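Side-chain contact in gamma-glutamylcyclotransferase (Homo sapiens, PDB 3CRY), which converts gamma-glutamyl dipeptides to 5-oxoproline and free amino acids, may contribute to glutathione homeostasis, and can trigger cytochrome c release from mitochondria: residues A39-A44 / K118-R123. The protein carries 1 engineered substitution. Residues are numbered along the deposited sequence; the frame is centred on the assembly and turned at random. Where two conformers were deposited one is given.
Sequences AFFCVA and KEITCR
I120 pushes the end of its side chain into the angle between the SG of C42 and the ring of F41, so that its CD1 methyl makes both close contacts between residues 39-44 and 118-123. The methyl meets the F41 ring at its edge, near the ring plane, with I120 CD1 4.1 Å from F41 CE2 in the conformer described; the two side chains run past each other in opposite directions. I120 CD1 also lies 3.3 Å from C42 SG, but I120 has two conformers and this spacing belongs to one of them, so the apparent tightness is doubtful. In that conformer the extended outer chain of I120, with CD1 trans to CA (chi2 -164°), carries the methyl toward strand 39-46. Between the two segments the contact is apolar packing alone, without hydrogen bonds.

Neighbouring residues on a regular strand would point to opposite faces, yet F41 and C42 both turn toward I120. The cause is a classic beta bulge: both residues pair with V83 on strand 77-87, and the psi of F41 is -56°. Strand 106-114 lies between the two strands in the sheet, and I120 pairs with its V112. L18 of strand 16-21 touches both F41 and I120, while C122 packs on F20, a probable substrate-binding residue. The bulge thus turns two neighbouring residues to the same side as I120, where the outermost strands of the sheet, 16-21 and 119-126, approach each other through side chains, an arrangement consistent with the antiparallel beta barrel characteristic of the gamma-glutamylcyclotransferase fold.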
loop_
_atom_site.group_PDB
_atom_site.type_symbol
_atom_site.label_atom_id
_atom_site.label_comp_id
_atom_site.label_asym_id
_atom_site.label_seq_id
_atom_site.Cartn_x
_atom_site.Cartn_y
_atom_site.Cartn_z
ATOM N N ALA A 39 -10.054 6.237 -20.077
ATOM C CA ALA A 39 -10.436 7.588 -20.480
ATOM C C ALA A 39 -9.940 8.614 -19.469
ATOM O O ALA A 39 -10.059 8.412 -18.248
ATOM C CB ALA A 39 -11.941 7.679 -20.623
ATOM N N PHE A 40 -9.366 9.711 -19.962
ATOM C CA PHE A 40 -8.960 10.815 -19.084
ATOM C C PHE A 40 -10.153 11.298 -18.264
ATOM O O PHE A 40 -11.232 11.549 -18.816
ATOM C CB PHE A 40 -8.398 11.998 -19.891
ATOM C CG PHE A 40 -8.025 13.195 -19.033
ATOM C CD1 PHE A 40 -6.778 13.262 -18.411
ATOM C CD2 PHE A 40 -8.933 14.249 -18.834
ATOM C CE1 PHE A 40 -6.439 14.370 -17.614
ATOM C CE2 PHE A 40 -8.602 15.356 -18.028
ATOM C CZ PHE A 40 -7.346 15.404 -17.408
ATOM N N PHE A 41 -9.940 11.432 -16.950
ATOM C CA PHE A 41 -10.978 11.914 -16.025
ATOM C C PHE A 41 -10.634 13.284 -15.447
ATOM O O PHE A 41 -11.431 14.216 -15.568
ATOM C CB PHE A 41 -11.234 10.876 -14.931
ATOM C CG PHE A 41 -12.414 11.178 -14.037
ATOM C CD1 PHE A 41 -13.708 10.894 -14.463
ATOM C CD2 PHE A 41 -12.221 11.676 -12.750
ATOM C CE1 PHE A 41 -14.815 11.144 -13.627
ATOM C CE2 PHE A 41 -13.315 11.937 -11.906
ATOM C CZ PHE A 41 -14.616 11.668 -12.348
ATOM N N CYS A 42 -9.465 13.414 -14.810
ATOM C CA CYS A 42 -9.009 14.734 -14.334
ATOM C C CYS A 42 -7.566 14.675 -13.853
ATOM O O CYS A 42 -7.009 13.585 -13.687
ATOM C CB CYS A 42 -9.894 15.214 -13.186
ATOM S SG CYS A 42 -9.759 14.276 -11.657
ATOM N N VAL A 43 -6.973 15.860 -13.658
ATOM C CA VAL A 43 -5.688 16.022 -12.989
ATOM C C VAL A 43 -5.972 16.140 -11.493
ATOM O O VAL A 43 -6.970 16.743 -11.098
ATOM C CB VAL A 43 -4.990 17.311 -13.472
ATOM C CG1 VAL A 43 -3.698 17.563 -12.698
ATOM C CG2 VAL A 43 -4.687 17.200 -14.971
ATOM N N ALA A 44 -5.113 15.550 -10.675
ATOM C CA ALA A 44 -5.332 15.589 -9.220
ATOM C C ALA A 44 -4.040 15.543 -8.413
ATOM O O ALA A 44 -2.999 15.076 -8.907
ATOM C CB ALA A 44 -6.293 14.474 -8.790
ATOM N N LYS A 118 -12.109 19.258 -4.992
ATOM C CA LYS A 118 -13.013 18.118 -4.803
ATOM C C LYS A 118 -12.175 16.862 -4.533
ATOM O O LYS A 118 -11.195 16.596 -5.244
ATOM C CB LYS A 118 -13.896 17.928 -6.044
ATOM C CG LYS A 118 -14.871 16.733 -6.014
ATOM C CD LYS A 118 -15.296 16.358 -7.462
ATOM C CE LYS A 118 -16.194 15.125 -7.534
ATOM N NZ LYS A 118 -16.186 14.483 -8.924
ATOM N N GLU A 119 -12.563 16.098 -3.512
ATOM C CA GLU A 119 -11.884 14.848 -3.180
ATOM C C GLU A 119 -12.412 13.681 -4.024
ATOM O O GLU A 119 -13.628 13.534 -4.221
ATOM C CB GLU A 119 -11.999 14.534 -1.684
ATOM C CG GLU A 119 -11.131 13.363 -1.229
ATOM C CD GLU A 119 -10.936 13.343 0.272
ATOM O OE1 GLU A 119 -11.762 12.713 0.965
ATOM O OE2 GLU A 119 -9.943 13.953 0.741
ATOM N N ILE A 120 -11.480 12.857 -4.501
ATOM C CA ILE A 120 -11.782 11.695 -5.349
ATOM C C ILE A 120 -11.116 10.460 -4.758
ATOM O O ILE A 120 -9.949 10.518 -4.389
ATOM C CB ILE A 120 -11.140 11.830 -6.759
ATOM C CG1 ILE A 120 -11.308 13.228 -7.342
ATOM C CG2 ILE A 120 -11.693 10.754 -7.706
ATOM C CD1 ILE A 120 -11.038 13.252 -8.819
ATOM N N THR A 121 -11.846 9.343 -4.685
ATOM C CA THR A 121 -11.239 8.072 -4.232
ATOM C C THR A 121 -10.728 7.246 -5.416
ATOM O O THR A 121 -11.502 6.908 -6.326
ATOM C CB THR A 121 -12.221 7.249 -3.368
ATOM O OG1 THR A 121 -12.653 8.061 -2.267
ATOM C CG2 THR A 121 -11.571 5.968 -2.838
ATOM N N CYS A 122 -9.439 6.883 -5.387
ATOM C CA CYS A 122 -8.805 6.196 -6.520
ATOM C C CYS A 122 -8.045 4.922 -6.156
ATOM O O CYS A 122 -7.488 4.821 -5.070
ATOM C CB CYS A 122 -7.779 7.120 -7.189
ATOM S SG CYS A 122 -8.464 8.610 -7.920
ATOM N N ARG A 123 -8.002 3.983 -7.094
ATOM C CA ARG A 123 -7.036 2.875 -7.039
ATOM C C ARG A 123 -5.670 3.393 -7.522
ATOM O O ARG A 123 -5.593 4.202 -8.452
ATOM C CB ARG A 123 -7.521 1.737 -7.940
ATOM C CG ARG A 123 -6.743 0.397 -7.849
ATOM C CD ARG A 123 -7.327 -0.604 -8.853
ATOM N NE ARG A 123 -6.893 -1.998 -8.636
ATOM C CZ ARG A 123 -7.451 -2.829 -7.742
ATOM N NH1 ARG A 123 -8.440 -2.418 -6.953
ATOM N NH2 ARG A 123 -7.006 -4.077 -7.618
#